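Local coordinates for bifunctional GH43-CE protein (Bacteroides eggerthii, PDB 6MLY) that probably hydrolyses xylan-type glycosides through its family 43 glycosidase module and carries a carbohydrate esterase module of the alpha/beta-hydrolase type, at residues Tyr553-Phe558 and Ile584-Ser589; Gly649-Asp654 and Asn708-Ala713; Gly677-Thr682 and Leu714-Thr719. All coordinates share one frame; numbering follows the deposited sequence.

Contact 1 (Tyr553-Phe558 and Ile584-Ser589). With ACT (acetate ion), chain E.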
loop_
_atom_site.group_PDB
_atom_site.type_symbol
_atom_site.label_atom_id
_atom_site.label_comp_id
_atom_site.label_asym_id
_atom_site.label_seq_id
_atom_site.Cartn_x
_atom_site.Cartn_y
_atom_site.Cartn_z
ATOM N N TYR A 553 5.290 22.573 -5.733
ATOM C CA TYR A 553 4.344 23.062 -4.736
ATOM C C TYR A 553 4.846 24.382 -4.148
ATOM O O TYR A 553 6.058 24.600 -4.005
ATOM C CB TYR A 553 4.166 22.042 -3.609
ATOM C CG TYR A 553 5.470 21.543 -3.038
ATOM C CD1 TYR A 553 6.135 22.241 -2.040
ATOM C CD2 TYR A 553 6.067 20.399 -3.536
ATOM C CE1 TYR A 553 7.348 21.804 -1.537
ATOM C CE2 TYR A 553 7.281 19.952 -3.046
ATOM C CZ TYR A 553 7.925 20.653 -2.044
ATOM O OH TYR A 553 9.122 20.208 -1.564
ATOM N N GLY A 554 3.883 25.241 -3.799
ATOM C CA GLY A 554 4.116 26.441 -3.019
ATOM C C GLY A 554 4.355 26.112 -1.556
ATOM O O GLY A 554 3.544 25.440 -0.929
ATOM N N SER A 555 5.488 26.584 -1.027
ATOM C CA SER A 555 5.855 26.350 0.361
ATOM C C SER A 555 6.602 27.547 0.969
ATOM O O SER A 555 6.923 27.516 2.154
ATOM C CB SER A 555 6.681 25.098 0.458
ATOM O OG SER A 555 7.826 25.172 -0.386
ATOM N N ALA A 556 6.869 28.591 0.175
ATOM C CA ALA A 556 7.845 29.617 0.528
ATOM C C ALA A 556 9.220 28.967 0.748
ATOM O O ALA A 556 10.026 29.440 1.551
ATOM C CB ALA A 556 7.379 30.380 1.745
ATOM N N TRP A 557 9.476 27.882 0.010
ATOM C CA TRP A 557 10.723 27.119 0.073
ATOM C C TRP A 557 10.956 26.511 1.472
ATOM O O TRP A 557 12.113 26.355 1.893
ATOM C CB TRP A 557 11.905 28.000 -0.353
ATOM C CG TRP A 557 11.698 28.745 -1.636
ATOM C CD1 TRP A 557 11.684 28.229 -2.899
ATOM C CD2 TRP A 557 11.503 30.161 -1.788
ATOM N NE1 TRP A 557 11.479 29.219 -3.822
ATOM C CE2 TRP A 557 11.367 30.415 -3.170
ATOM C CE3 TRP A 557 11.426 31.236 -0.895
ATOM C CZ2 TRP A 557 11.158 31.697 -3.673
ATOM C CZ3 TRP A 557 11.216 32.503 -1.392
ATOM C CH2 TRP A 557 11.085 32.729 -2.763
ATOM N N PHE A 558 9.877 26.144 2.179
ATOM C CA PHE A 558 9.981 25.642 3.557
ATOM C C PHE A 558 9.604 24.159 3.652
ATOM O O PHE A 558 9.887 23.540 4.670
ATOM C CB PHE A 558 9.101 26.449 4.518
ATOM C CG PHE A 558 9.665 27.787 4.934
ATOM C CD1 PHE A 558 10.971 27.903 5.387
ATOM C CD2 PHE A 558 8.878 28.929 4.902
ATOM C CE1 PHE A 558 11.484 29.133 5.772
ATOM C CE2 PHE A 558 9.391 30.158 5.292
ATOM C CZ PHE A 558 10.694 30.258 5.727
ATOM N N ILE A 584 6.797 16.668 -7.809
ATOM C CA ILE A 584 8.120 16.422 -7.243
ATOM C C ILE A 584 8.230 17.139 -5.893
ATOM O O ILE A 584 7.469 18.070 -5.615
ATOM C CB ILE A 584 9.225 16.876 -8.220
ATOM C CG1 ILE A 584 9.337 18.402 -8.301
ATOM C CG2 ILE A 584 9.024 16.252 -9.593
ATOM C CD1 ILE A 584 10.505 18.885 -9.130
ATOM N N ASN A 585 9.194 16.689 -5.081
ATOM C CA ASN A 585 9.626 17.380 -3.867
ATOM C C ASN A 585 10.960 18.090 -4.140
ATOM O O ASN A 585 11.671 17.773 -5.096
ATOM C CB ASN A 585 9.761 16.434 -2.665
ATOM C CG ASN A 585 8.451 16.097 -1.980
ATOM O OD1 ASN A 585 7.444 16.790 -2.135
ATOM N ND2 ASN A 585 8.463 15.036 -1.192
ATOM N N HIS A 586 11.279 19.060 -3.281
ATOM C CA HIS A 586 12.585 19.693 -3.244
ATOM C C HIS A 586 12.994 19.883 -1.780
ATOM O O HIS A 586 12.143 19.985 -0.910
ATOM C CB HIS A 586 12.554 21.020 -4.012
ATOM C CG HIS A 586 11.680 22.057 -3.388
ATOM N ND1 HIS A 586 12.075 22.785 -2.282
ATOM C CD2 HIS A 586 10.441 22.492 -3.708
ATOM C CE1 HIS A 586 11.113 23.621 -1.944
ATOM N NE2 HIS A 586 10.099 23.465 -2.805
ATOM N N ARG A 587 14.304 19.940 -1.527
ATOM C CA ARG A 587 14.828 20.138 -0.177
ATOM C C ARG A 587 14.389 21.515 0.339
ATOM O O ARG A 587 14.458 22.508 -0.387
ATOM C CB ARG A 587 16.354 20.005 -0.170
ATOM C CG ARG A 587 16.855 18.589 -0.420
ATOM C CD ARG A 587 18.364 18.535 -0.557
ATOM N NE ARG A 587 18.825 19.147 -1.794
ATOM C CZ ARG A 587 20.091 19.445 -2.066
ATOM N NH1 ARG A 587 21.017 19.333 -1.128
ATOM N NH2 ARG A 587 20.425 19.852 -3.278
ATOM N N SER A 588 13.937 21.558 1.598
ATOM C CA SER A 588 13.498 22.795 2.240
ATOM C C SER A 588 14.696 23.721 2.474
ATOM O O SER A 588 15.848 23.290 2.439
ATOM C CB SER A 588 12.771 22.520 3.534
ATOM O OG SER A 588 12.619 23.714 4.290
ATOM N N SER A 589 14.396 24.998 2.730
ATOM C CA SER A 589 15.404 26.006 3.040
ATOM C C SER A 589 16.056 25.706 4.397
ATOM O O SER A 589 17.136 26.216 4.688
ATOM C CB SER A 589 14.827 27.403 2.991
ATOM O OG SER A 589 13.671 27.513 3.807
HETATM C C ACT E . 3.386 29.643 -0.660
HETATM O O ACT E . 3.321 30.566 0.184
HETATM O OXT ACT E . 4.483 29.186 -1.065
HETATM C CH3 ACT E . 2.104 29.074 -1.204
#
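Tyr553 and His586 both turn CG to the position between the backbone N and the carbonyl carbon, at chi1 50° and 66°. Their ring planes lie 11° apart with centroids separated by 4.7 Å, an offset pair that barely overlaps, in which Tyr553 OH, rather than the ring centre, lies over the rim of one imidazole face. That hydroxyl accepts an almost straight bond from the backbone N of His586, 3.0 Å from OH, and it is also bonded to Ala559 O. The imidazole is fixed at its other end, where His586 ND1 reaches Arg587 O at 3.1 Å, nearly in the ring plane.

Serines close the rest of the contact. Trp557 O takes two bonds from one residue, Ser589 N at 2.8 Å and Ser589 OG at 2.7 Å, the hydroxyl coming from above the carbonyl plane. Ser588 OG reaches Phe558 O at 2.8 Å, also from above, and has Gly590 N as a second partner.

Two loops that follow parallel strands are thus tied together by serine and tyrosine hydroxyls, backbone N-H groups and carbonyls. An acetate takes a weak bond from Ala556 N, 2.8 Å from its OXT, which also lies close to Ser555 N, whose N-H bonds Ser629 OG. Alpha/beta-hydrolases often place oxyanion-hole N-H groups in this loop, after strand 546-552, but one weak bond to acetate does not establish that role.

Contact 2 (Gly649-Asp654 and Asn708-Ala713)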
loop_
_atom_site.group_PDB
_atom_site.type_symbol
_atom_site.label_atom_id
_atom_site.label_comp_id
_atom_site.label_asym_id
_atom_site.label_seq_id
_atom_site.Cartn_x
_atom_site.Cartn_y
_atom_site.Cartn_z
ATOM N N GLY A 649 28.309 39.721 -9.687
ATOM C CA GLY A 649 29.208 40.305 -8.712
ATOM C C GLY A 649 30.242 39.297 -8.250
ATOM O O GLY A 649 30.965 38.735 -9.061
ATOM N N ALA A 650 30.272 39.050 -6.939
ATOM C CA ALA A 650 31.288 38.214 -6.305
ATOM C C ALA A 650 30.831 36.748 -6.228
ATOM O O ALA A 650 31.647 35.863 -5.998
ATOM C CB ALA A 650 31.591 38.763 -4.933
ATOM N N LYS A 651 29.534 36.504 -6.443
ATOM C CA LYS A 651 28.891 35.259 -6.079
ATOM C C LYS A 651 28.595 34.415 -7.327
ATOM O O LYS A 651 27.875 34.841 -8.210
ATOM C CB LYS A 651 27.630 35.579 -5.270
ATOM C CG LYS A 651 27.898 36.282 -3.942
ATOM C CD LYS A 651 27.120 35.718 -2.760
ATOM C CE LYS A 651 27.845 35.853 -1.435
ATOM N NZ LYS A 651 26.959 35.517 -0.294
ATOM N N THR A 652 29.163 33.201 -7.363
ATOM C CA THR A 652 28.854 32.162 -8.360
ATOM C C THR A 652 27.865 31.157 -7.753
ATOM O O THR A 652 27.816 30.997 -6.537
ATOM C CB THR A 652 30.133 31.454 -8.827
ATOM O OG1 THR A 652 31.087 32.456 -9.182
ATOM C CG2 THR A 652 29.910 30.518 -9.994
ATOM N N VAL A 653 27.093 30.479 -8.611
ATOM C CA VAL A 653 26.049 29.550 -8.174
ATOM C C VAL A 653 25.864 28.452 -9.232
ATOM O O VAL A 653 25.414 28.718 -10.339
ATOM C CB VAL A 653 24.731 30.303 -7.898
ATOM C CG1 VAL A 653 24.199 31.011 -9.135
ATOM C CG2 VAL A 653 23.663 29.397 -7.319
ATOM N N ASP A 654 26.222 27.215 -8.870
ATOM C CA ASP A 654 26.005 26.027 -9.699
ATOM C C ASP A 654 24.492 25.800 -9.842
ATOM O O ASP A 654 23.812 25.506 -8.862
ATOM C CB ASP A 654 26.711 24.815 -9.077
ATOM C CG ASP A 654 26.702 23.543 -9.911
ATOM O OD1 ASP A 654 25.817 23.412 -10.786
ATOM O OD2 ASP A 654 27.579 22.684 -9.671
ATOM N N ASN A 708 22.861 40.763 0.460
ATOM C CA ASN A 708 23.051 39.664 -0.504
ATOM C C ASN A 708 22.214 39.972 -1.754
ATOM O O ASN A 708 21.353 39.195 -2.162
ATOM C CB ASN A 708 22.712 38.298 0.109
ATOM C CG ASN A 708 23.722 37.828 1.137
ATOM O OD1 ASN A 708 24.600 38.578 1.554
ATOM N ND2 ASN A 708 23.614 36.576 1.550
ATOM N N LEU A 709 22.506 41.122 -2.365
ATOM C CA LEU A 709 21.737 41.658 -3.488
ATOM C C LEU A 709 22.108 40.905 -4.774
ATOM O O LEU A 709 21.264 40.721 -5.648
ATOM C CB LEU A 709 22.017 43.162 -3.596
ATOM C CG LEU A 709 20.787 44.045 -3.799
ATOM C CD1 LEU A 709 21.126 45.510 -3.578
ATOM C CD2 LEU A 709 20.196 43.836 -5.183
ATOM N N ASP A 710 23.371 40.467 -4.864
ATOM C CA ASP A 710 23.879 39.617 -5.946
ATOM C C ASP A 710 23.098 38.296 -6.007
ATOM O O ASP A 710 22.556 37.936 -7.055
ATOM C CB ASP A 710 25.365 39.300 -5.757
ATOM C CG ASP A 710 26.301 40.480 -5.951
ATOM O OD1 ASP A 710 25.822 41.554 -6.361
ATOM O OD2 ASP A 710 27.510 40.306 -5.698
ATOM N N MET A 711 23.070 37.571 -4.880
ATOM C CA MET A 711 22.457 36.241 -4.803
ATOM C C MET A 711 20.967 36.326 -5.171
ATOM O O MET A 711 20.447 35.449 -5.858
ATOM C CB MET A 711 22.627 35.634 -3.403
ATOM C CG MET A 711 22.109 34.205 -3.258
ATOM S SD MET A 711 22.868 32.984 -4.377
ATOM C CE MET A 711 24.496 32.806 -3.648
ATOM N N LEU A 712 20.290 37.397 -4.743
ATOM C CA LEU A 712 18.868 37.590 -5.050
ATOM C C LEU A 712 18.642 37.668 -6.568
ATOM O O LEU A 712 17.593 37.238 -7.059
ATOM C CB LEU A 712 18.358 38.862 -4.365
ATOM C CG LEU A 712 18.226 38.801 -2.843
ATOM C CD1 LEU A 712 17.390 39.970 -2.341
ATOM C CD2 LEU A 712 17.635 37.472 -2.375
ATOM N N ALA A 713 19.612 38.233 -7.296
ATOM C CA ALA A 713 19.553 38.319 -8.757
ATOM C C ALA A 713 19.832 36.944 -9.379
ATOM O O ALA A 713 19.249 36.589 -10.405
ATOM C CB ALA A 713 20.528 39.356 -9.260
#
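Asp710 and Ala650 provide the one clear hydrogen bond of this surface contact. Ala650 N points to Asp710 OD2 at 3.3 Å with an N-H...O angle of 160°, a long but fairly straight bond that meets the oxygen from above the carboxylate plane. The same OD2 lies 3.5 Å from Gly649 CA. Gly649 has a positive phi and, with Ala650, backbone angles close to those of a type II' turn joining the antiparallel strands 645-648 and 651-654, so the carboxylate sits against the tip of a hairpin. A CB on Gly649 would point at that oxygen. An alanine in place of Asp710 would probably leave the N-H of Ala650 without this acceptor and open a gap beside the turn.

The charged ends do not pair: Lys651 NZ is 7.2 Å from Asp710 OD2, and the ammonium lies instead near the side-chain amide of Asn708.

Apolar packing is carried by the stem of that lysine. Lys651 CG passes Asp710 CB at 4.3 Å, and Lys651 CD meets Met711 CE at 4.0 Å, the lysine and methionine side chains crossing at about a right angle. Met711 starts with CG anti to the backbone N (chi1 -176°) and then bends at chi2 and chi3, which returns its methyl to the lysine.

Helix 709-714 rests along one side on the hairpin, from Asp710 to Leu714. Ile648 of the partner strand touches Asp710 and Ala713, Leu714 further along the helix packs on Lys651 and Val653, and Ile701 of helix 696-701 meets Asn708 and Met711.

Contact 3 (Gly677-Thr682 and Leu714-Thr719)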
loop_
_atom_site.group_PDB
_atom_site.type_symbol
_atom_site.label_atom_id
_atom_site.label_comp_id
_atom_site.label_asym_id
_atom_site.label_seq_id
_atom_site.Cartn_x
_atom_site.Cartn_y
_atom_site.Cartn_z
ATOM N N GLY A 677 4.071 33.308 -8.847
ATOM C CA GLY A 677 5.368 33.040 -8.249
ATOM C C GLY A 677 6.117 34.326 -7.903
ATOM O O GLY A 677 5.935 35.358 -8.554
ATOM N N PRO A 678 6.971 34.304 -6.851
ATOM C CA PRO A 678 7.927 35.387 -6.616
ATOM C C PRO A 678 9.071 35.274 -7.634
ATOM O O PRO A 678 9.372 34.171 -8.085
ATOM C CB PRO A 678 8.376 35.144 -5.163
ATOM C CG PRO A 678 8.219 33.649 -4.958
ATOM C CD PRO A 678 7.050 33.244 -5.830
ATOM N N ILE A 679 9.683 36.404 -7.999
ATOM C CA ILE A 679 10.693 36.426 -9.062
ATOM C C ILE A 679 11.904 37.254 -8.610
ATOM O O ILE A 679 13.026 36.740 -8.541
ATOM C CB ILE A 679 10.070 36.925 -10.386
ATOM C CG1 ILE A 679 9.442 35.778 -11.186
ATOM C CG2 ILE A 679 11.081 37.685 -11.234
ATOM C CD1 ILE A 679 8.003 35.469 -10.830
ATOM N N ASP A 680 11.672 38.537 -8.314
ATOM C CA ASP A 680 12.748 39.470 -8.000
ATOM C C ASP A 680 12.613 39.903 -6.539
ATOM O O ASP A 680 11.785 40.754 -6.217
ATOM C CB ASP A 680 12.724 40.667 -8.953
ATOM C CG ASP A 680 13.902 41.612 -8.793
ATOM O OD1 ASP A 680 14.956 41.171 -8.291
ATOM O OD2 ASP A 680 13.752 42.779 -9.177
ATOM N N MET A 681 13.449 39.325 -5.669
ATOM C CA MET A 681 13.348 39.566 -4.235
ATOM C C MET A 681 14.017 40.903 -3.881
ATOM O O MET A 681 13.903 41.365 -2.745
ATOM C CB MET A 681 13.985 38.438 -3.414
ATOM C CG MET A 681 13.619 37.031 -3.881
ATOM S SD MET A 681 11.872 36.804 -4.308
ATOM C CE MET A 681 12.015 35.372 -5.378
ATOM N N THR A 682 14.689 41.528 -4.859
ATOM C CA THR A 682 15.251 42.875 -4.696
ATOM C C THR A 682 14.121 43.914 -4.698
ATOM O O THR A 682 14.326 45.048 -4.266
ATOM C CB THR A 682 16.291 43.200 -5.778
ATOM O OG1 THR A 682 15.617 43.399 -7.017
ATOM C CG2 THR A 682 17.338 42.121 -5.951
ATOM N N LEU A 714 20.728 36.176 -8.751
ATOM C CA LEU A 714 21.113 34.865 -9.260
ATOM C C LEU A 714 19.923 33.899 -9.220
ATOM O O LEU A 714 19.853 32.999 -10.055
ATOM C CB LEU A 714 22.294 34.319 -8.454
ATOM C CG LEU A 714 23.669 34.850 -8.860
ATOM C CD1 LEU A 714 24.740 34.385 -7.886
ATOM C CD2 LEU A 714 24.023 34.431 -10.280
ATOM N N LEU A 715 19.005 34.077 -8.259
ATOM C CA LEU A 715 17.839 33.181 -8.147
ATOM C C LEU A 715 16.621 33.795 -8.853
ATOM O O LEU A 715 15.572 33.156 -8.935
ATOM C CB LEU A 715 17.556 32.834 -6.677
ATOM C CG LEU A 715 17.028 33.942 -5.762
ATOM C CD1 LEU A 715 15.518 34.107 -5.882
ATOM C CD2 LEU A 715 17.394 33.639 -4.316
ATOM N N ASN A 716 16.781 35.015 -9.375
ATOM C CA ASN A 716 15.773 35.691 -10.193
ATOM C C ASN A 716 15.767 35.085 -11.598
ATOM O O ASN A 716 16.767 35.166 -12.309
ATOM C CB ASN A 716 16.046 37.197 -10.245
ATOM C CG ASN A 716 15.016 37.983 -11.026
ATOM O OD1 ASN A 716 14.275 37.429 -11.835
ATOM N ND2 ASN A 716 14.968 39.284 -10.789
ATOM N N PRO A 717 14.645 34.480 -12.056
ATOM C CA PRO A 717 14.569 33.913 -13.404
ATOM C C PRO A 717 14.812 34.916 -14.548
ATOM O O PRO A 717 15.330 34.521 -15.590
ATOM C CB PRO A 717 13.135 33.364 -13.515
ATOM C CG PRO A 717 12.655 33.225 -12.089
ATOM C CD PRO A 717 13.401 34.281 -11.300
ATOM N N ILE A 718 14.433 36.186 -14.346
ATOM C CA ILE A 718 14.566 37.248 -15.369
ATOM C C ILE A 718 16.004 37.271 -15.913
ATOM O O ILE A 718 16.209 37.384 -17.114
ATOM C CB ILE A 718 14.120 38.626 -14.820
ATOM C CG1 ILE A 718 12.595 38.717 -14.689
ATOM C CG2 ILE A 718 14.678 39.760 -15.667
ATOM C CD1 ILE A 718 12.085 40.029 -14.121
ATOM N N THR A 719 16.986 37.148 -15.016
ATOM C CA THR A 719 18.412 37.158 -15.347
ATOM C C THR A 719 18.713 36.340 -16.614
ATOM O O THR A 719 19.544 36.750 -17.415
ATOM C CB THR A 719 19.239 36.631 -14.165
ATOM O OG1 THR A 719 18.936 37.461 -13.043
ATOM C CG2 THR A 719 20.734 36.626 -14.410
#
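Ile679 and Asn716 bring together a loop and the segment leaving helix 709-714, with CA atoms 5.3 Å apart and a CA-H...O contact of 3.4 Å from Asn716 CA to Ile679 O (142° at the hydrogen).

Asn716 carries the polar part. Its CG is anti to the backbone N (chi1 -178°), which sets that carbon beside Ile679 O. Asn716 OD1 accepts from Ile718 N at 2.8 Å, an Asx turn that leads into the 3-10 segment, with the donor above the carbonyl plane. At the other end of the amide, Asn716 ND2 lies 3.1 Å from Asp680 OD1, the carboxylate and amide planes being 33° apart. Asp680 OD1 accepts a bond from Thr682 OG1 at 2.7 Å, while OD2 forms a salt bridge to Arg683.

Apolar groups flank the amide. Ile679 CG2 meets Ile718 CD1 at 3.9 Å and Pro717 CD at 4.1 Å, all three side chains resting on Phe747 of helix 741-752. Separately, Met681 CE touches Leu715 CD1 at 3.8 Å, those chains crossing at about a right angle.

Asn716 OD1 is thus met by Ile718 N and Asp680 OD1 by Thr682 OG1, each within its own segment, and apolar contacts and the Asn716 side chain together join the two. Leu715 O bonds His632 of helix 629-639; Pro717 O bonds Thr639, a sodium ligand, tying this segment to the metal site.

All three contacts fall within the BD-FAE range, the esterase part of the chain. Contact 1 comes first, joining loops after strands 546-552 and 579-584 of the mixed sheet. Contacts 2 and 3 follow with alternating segments: contact 2 sets helix 709-714 on the small hairpin 645-654, and contact 3 joins the end of that helix to the loop after strand 671-675 of the mixed sheet. Those two have centres about 11 Å apart and touch where Leu709 packs on Thr682. Contact 1 lies about 16 Å from contact 3 between centres, bridged by Trp557 against Pro678 and Met681, and about 21 Å from contact 2. In space, contact 3 links the buried loops of contact 1 to the surface hairpin.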